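Local coordinates for protein short afifavidin (Afifella pfennigii, PDB 6HDT) that binds biotin tightly without a covalent link, as a dimeric bacterial member of the avidin family whose biological role is still obscure, at residues D4-F14 / L33-V41. Sequence-based numbering, arbitrary orientation.
Sequences DMSPRQSAEAF and LVFGAGNSV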
ATOM      1  N   ASP A   4     -16.948  11.204   8.319  1.00 29.92           N
ATOM      2  CA  ASP A   4     -15.874  11.006   7.354  1.00 28.30           C
ATOM      3  C   ASP A   4     -14.998  12.260   7.293  1.00 32.10           C
ATOM      4  O   ASP A   4     -15.507  13.381   7.154  1.00 31.21           O
ATOM      5  CB  ASP A   4     -16.359  10.698   5.930  1.00 27.83           C
ATOM      6  CG  ASP A   4     -15.251  10.094   5.069  1.00 38.40           C
ATOM      7  OD1 ASP A   4     -14.374   9.402   5.643  1.00 49.65           O
ATOM      8  OD2 ASP A   4     -15.236  10.287   3.829  1.00 30.61           O
ATOM      9  N   MET A   5     -13.685  12.056   7.389  1.00 31.69           N
ATOM     10  CA  MET A   5     -12.717  13.144   7.251  1.00 30.65           C
ATOM     11  C   MET A   5     -12.820  13.749   5.858  1.00 33.24           C
ATOM     12  O   MET A   5     -12.777  13.020   4.869  1.00 34.00           O
ATOM     13  CB  MET A   5     -11.301  12.632   7.485  1.00 38.68           C
ATOM     14  CG  MET A   5     -10.375  13.686   8.026  1.00 46.21           C
ATOM     15  SD  MET A   5     -10.474  13.817   9.817  1.00 45.89           S
ATOM     16  CE  MET A   5      -8.902  13.063  10.226  1.00 56.75           C
ATOM     17  N   SER A   6     -12.966  15.074   5.773  1.00 30.80           N
ATOM     18  CA  SER A   6     -12.924  15.754   4.485  1.00 25.31           C
ATOM     19  C   SER A   6     -11.531  15.633   3.833  1.00 20.19           C
ATOM     20  O   SER A   6     -10.527  15.453   4.507  1.00 21.22           O
ATOM     21  CB  SER A   6     -13.285  17.226   4.624  1.00 25.93           C
ATOM     22  OG  SER A   6     -12.154  18.028   4.949  1.00 28.76           O
ATOM     23  N   PRO A   7     -11.472  15.716   2.493  1.00 24.98           N
ATOM     24  CA  PRO A   7     -10.161  15.704   1.849  1.00 23.74           C
ATOM     25  C   PRO A   7      -9.202  16.740   2.456  1.00 21.33           C
ATOM     26  O   PRO A   7      -8.044  16.404   2.754  1.00 21.80           O
ATOM     27  CB  PRO A   7     -10.502  16.006   0.391  1.00 24.35           C
ATOM     28  CG  PRO A   7     -11.883  15.433   0.216  1.00 26.51           C
ATOM     29  CD  PRO A   7     -12.581  15.702   1.517  1.00 26.95           C
ATOM     30  N   ARG A   8      -9.685  17.961   2.708  1.00 20.09           N
ATOM     31  CA  ARG A   8      -8.827  19.007   3.281  1.00 23.29           C
ATOM     32  C   ARG A   8      -8.397  18.682   4.735  1.00 20.65           C
ATOM     33  O   ARG A   8      -7.250  18.871   5.103  1.00 22.72           O
ATOM     34  CB  ARG A   8      -9.495  20.383   3.170  1.00 25.53           C
ATOM     35  CG  ARG A   8      -9.171  21.331   4.326  1.00 35.61           C
ATOM     36  CD  ARG A   8      -9.224  22.794   3.920  1.00 42.92           C
ATOM     37  NE  ARG A   8      -8.069  23.067   3.084  1.00 52.39           N
ATOM     38  CZ  ARG A   8      -8.114  23.284   1.773  1.00 54.62           C
ATOM     39  NH1 ARG A   8      -9.280  23.337   1.122  1.00 47.23           N
ATOM     40  NH2 ARG A   8      -6.970  23.470   1.112  1.00 49.88           N
ATOM     41  N   GLN A   9      -9.315  18.160   5.537  1.00 19.13           N
ATOM     42  CA  GLN A   9      -8.991  17.733   6.898  1.00 22.83           C
ATOM     43  C   GLN A   9      -7.959  16.601   6.885  1.00 20.58           C
ATOM     44  O   GLN A   9      -7.063  16.565   7.703  1.00 20.33           O
ATOM     45  CB  GLN A   9     -10.253  17.293   7.634  1.00 24.13           C
ATOM     46  CG  GLN A   9     -11.156  18.443   8.062  1.00 28.22           C
ATOM     47  CD  GLN A   9     -12.511  17.940   8.555  1.00 30.17           C
ATOM     48  OE1 GLN A   9     -13.001  16.881   8.129  1.00 26.43           O
ATOM     49  NE2 GLN A   9     -13.130  18.702   9.441  1.00 32.76           N
ATOM     50  N   SER A  10      -8.090  15.663   5.939  1.00 20.15           N
ATOM     51  CA  SER A  10      -7.113  14.593   5.839  1.00 21.94           C
ATOM     52  C   SER A  10      -5.678  15.096   5.456  1.00 20.43           C
ATOM     53  O   SER A  10      -4.646  14.608   5.980  1.00 24.30           O
ATOM     54  CB  SER A  10      -7.643  13.524   4.860  1.00 22.40           C
ATOM     55  OG  SER A  10      -6.720  12.503   4.752  1.00 25.65           O
ATOM     56  N   ALA A  11      -5.618  16.073   4.548  1.00 21.49           N
ATOM     57  CA  ALA A  11      -4.370  16.664   4.137  1.00 22.65           C
ATOM     58  C   ALA A  11      -3.745  17.428   5.278  1.00 21.19           C
ATOM     59  O   ALA A  11      -2.546  17.353   5.472  1.00 23.05           O
ATOM     60  CB  ALA A  11      -4.580  17.604   2.965  1.00 28.54           C
ATOM     61  N   GLU A  12      -4.553  18.155   6.033  1.00 21.55           N
ATOM     62  CA  GLU A  12      -3.998  18.965   7.134  1.00 23.52           C
ATOM     63  C   GLU A  12      -3.489  18.061   8.264  1.00 21.11           C
ATOM     64  O   GLU A  12      -2.442  18.333   8.843  1.00 23.43           O
ATOM     65  CB  GLU A  12      -5.011  19.982   7.649  1.00 27.80           C
ATOM     66  CG  GLU A  12      -5.257  21.132   6.668  1.00 31.61           C
ATOM     67  CD  GLU A  12      -6.359  22.066   7.127  1.00 38.86           C
ATOM     68  OE1 GLU A  12      -6.669  22.047   8.336  1.00 50.40           O
ATOM     69  OE2 GLU A  12      -6.919  22.811   6.282  1.00 53.13           O
ATOM     70  N   ALA A  13      -4.192  16.956   8.521  1.00 19.86           N
ATOM     71  CA  ALA A  13      -3.740  16.009   9.506  1.00 21.64           C
ATOM     72  C   ALA A  13      -2.407  15.416   9.043  1.00 18.27           C
ATOM     73  O   ALA A  13      -1.568  15.091   9.839  1.00 20.45           O
ATOM     74  CB  ALA A  13      -4.784  14.924   9.738  1.00 26.21           C
ATOM     75  N   PHE A  14      -2.210  15.248   7.734  1.00 21.18           N
ATOM     76  CA  PHE A  14      -0.914  14.760   7.267  1.00 18.01           C
ATOM     77  C   PHE A  14       0.214  15.788   7.434  1.00 21.42           C
ATOM     78  O   PHE A  14       1.350  15.412   7.653  1.00 26.11           O
ATOM     79  CB  PHE A  14      -1.036  14.252   5.839  1.00 18.98           C
ATOM     80  CG  PHE A  14       0.146  13.473   5.372  1.00 18.85           C
ATOM     81  CD1 PHE A  14       0.442  12.213   5.905  1.00 16.27           C
ATOM     82  CD2 PHE A  14       0.970  13.988   4.386  1.00 17.99           C
ATOM     83  CE1 PHE A  14       1.522  11.503   5.428  1.00 22.87           C
ATOM     84  CE2 PHE A  14       2.049  13.263   3.895  1.00 23.06           C
ATOM     85  CZ  PHE A  14       2.325  12.033   4.422  1.00 19.44           C
ATOM     86  N   LEU A  33       0.470  13.640  -4.496  1.00 17.68           N
ATOM     87  CA  LEU A  33      -0.513  13.012  -3.630  1.00 19.66           C
ATOM     88  C   LEU A  33      -1.767  13.843  -3.583  1.00 19.41           C
ATOM     89  O   LEU A  33      -1.732  15.070  -3.390  1.00 20.54           O
ATOM     90  CB  LEU A  33       0.021  12.844  -2.196  1.00 18.72           C
ATOM     91  CG  LEU A  33       1.239  11.935  -2.028  1.00 19.97           C
ATOM     92  CD1 LEU A  33       1.659  11.913  -0.576  1.00 22.66           C
ATOM     93  CD2 LEU A  33       0.941  10.532  -2.523  1.00 20.68           C
ATOM     94  N   VAL A  34      -2.880  13.159  -3.706  1.00 16.44           N
ATOM     95  CA  VAL A  34      -4.198  13.771  -3.608  1.00 19.13           C
ATOM     96  C   VAL A  34      -4.981  13.052  -2.523  1.00 18.67           C
ATOM     97  O   VAL A  34      -5.236  11.847  -2.608  1.00 19.50           O
ATOM     98  CB  VAL A  34      -4.973  13.718  -4.950  1.00 19.73           C
ATOM     99  CG1 VAL A  34      -6.191  14.612  -4.884  1.00 20.47           C
ATOM    100  CG2 VAL A  34      -4.089  14.147  -6.108  1.00 24.66           C
ATOM    101  N   PHE A  35      -5.295  13.779  -1.459  1.00 18.62           N
ATOM    102  CA  PHE A  35      -6.159  13.260  -0.409  1.00 19.79           C
ATOM    103  C   PHE A  35      -7.644  13.354  -0.796  1.00 21.56           C
ATOM    104  O   PHE A  35      -8.106  14.366  -1.347  1.00 21.92           O
ATOM    105  CB  PHE A  35      -5.879  13.979   0.903  1.00 19.15           C
ATOM    106  CG  PHE A  35      -4.510  13.721   1.395  1.00 20.24           C
ATOM    107  CD1 PHE A  35      -4.222  12.544   2.073  1.00 26.07           C
ATOM    108  CD2 PHE A  35      -3.482  14.579   1.090  1.00 19.62           C
ATOM    109  CE1 PHE A  35      -2.944  12.259   2.489  1.00 26.22           C
ATOM    110  CE2 PHE A  35      -2.192  14.298   1.514  1.00 19.02           C
ATOM    111  CZ  PHE A  35      -1.927  13.140   2.209  1.00 19.19           C
ATOM    112  N   GLY A  36      -8.373  12.275  -0.528  1.00 18.76           N
ATOM    113  CA  GLY A  36      -9.804  12.221  -0.801  1.00 20.89           C
ATOM    114  C   GLY A  36     -10.630  11.743   0.382  1.00 20.11           C
ATOM    115  O   GLY A  36     -10.194  11.790   1.517  1.00 22.00           O
ATOM    116  N   ALA A  37     -11.842  11.282   0.086  1.00 23.45           N
ATOM    117  CA  ALA A  37     -12.779  10.822   1.096  1.00 21.46           C
ATOM    118  C   ALA A  37     -12.417   9.394   1.502  1.00 23.42           C
ATOM    119  O   ALA A  37     -11.655   8.721   0.819  1.00 26.95           O
ATOM    120  CB  ALA A  37     -14.179  10.855   0.549  1.00 22.11           C
ATOM    121  N   GLY A  38     -12.959   8.944   2.626  1.00 22.91           N
ATOM    122  CA  GLY A  38     -12.673   7.624   3.119  1.00 19.73           C
ATOM    123  C   GLY A  38     -11.197   7.391   3.375  1.00 17.59           C
ATOM    124  O   GLY A  38     -10.705   6.309   3.113  1.00 21.57           O
ATOM    125  N   ASN A  39     -10.465   8.388   3.896  1.00 18.03           N
ATOM    126  CA  ASN A  39      -9.014   8.229   4.149  1.00 18.85           C
ATOM    127  C   ASN A  39      -8.178   7.940   2.878  1.00 18.24           C
ATOM    128  O   ASN A  39      -7.016   7.496   2.966  1.00 20.28           O
ATOM    129  CB  ASN A  39      -8.740   7.135   5.228  1.00 21.75           C
ATOM    130  CG  ASN A  39      -9.538   7.353   6.527  1.00 23.00           C
ATOM    131  OD1 ASN A  39      -9.943   6.405   7.232  1.00 24.14           O
ATOM    132  ND2 ASN A  39      -9.775   8.588   6.836  1.00 23.24           N
ATOM    133  N   SER A  40      -8.759   8.190   1.706  1.00 17.75           N
ATOM    134  CA  SER A  40      -8.110   7.808   0.484  1.00 17.60           C
ATOM    135  C   SER A  40      -6.908   8.679   0.124  1.00 17.58           C
ATOM    136  O   SER A  40      -6.815   9.858   0.487  1.00 21.10           O
ATOM    137  CB  SER A  40      -9.110   7.714  -0.681  1.00 25.62           C
ATOM    138  OG  SER A  40      -9.613   8.989  -1.067  1.00 27.78           O
ATOM    139  N   VAL A  41      -5.986   8.044  -0.600  1.00 19.86           N
ATOM    140  CA  VAL A  41      -4.823   8.684  -1.191  1.00 23.17           C
ATOM    141  C   VAL A  41      -4.802   8.248  -2.640  1.00 20.95           C
ATOM    142  O   VAL A  41      -4.868   7.037  -2.937  1.00 21.94           O
ATOM    143  CB  VAL A  41      -3.516   8.224  -0.511  1.00 28.69           C
ATOM    144  CG1 VAL A  41      -2.299   8.818  -1.197  1.00 29.96           C
ATOM    145  CG2 VAL A  41      -3.527   8.591   0.967  1.00 32.45           C
TER
HETATM  146  O   HOH W   1     -10.821  11.251   4.219  1.00 21.79           O
HETATM  147  O   HOH W   2      -7.651  11.179   2.702  1.00 19.96           O
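G36 O accepts a hydrogen bond from each of two waters that tie it to residues 4-14. One, 2.8 Å from G36 O, also donates to M5 O and accepts from N39 N; the other donates to G36 O and S40 O and accepts from S10 OG, its oxygen 2.6 Å from that hydroxyl. With CG anti to the backbone N (chi1 -163°), the D4 carboxylate reaches the turn, where OD2 uses its syn lone pair to accept from G38 N at 2.9 Å. The turn, A37 to S40, is type I', and the positive phi of G38 suits glycine. It joins strands 30-35 and 40-46 of the avidin beta-barrel, and helix 7-14, begun by a capping box of S6 and Q9, packs beside this hairpin. Proline fits the helix's first turn, which needs no N-H from it, and P7 CB rests 3.4 Å from F35 O. Between helix and strand lies the F35 ring: A11 CA sits over one face in a CH-pi contact, 4.2 Å from the ring centroid, as the small alanine allows. F14, a second buried aromatic, meets F35 CZ through CD2 at 3.7 Å, the ring planes inclined at 46°. Cutting F35 back to alanine would probably cost A11 and F14 the ring they share and open a gap beneath the helix. Beyond F35, T65 of strand 58-66 touches its side chain, while F14 reaches W23 and I70.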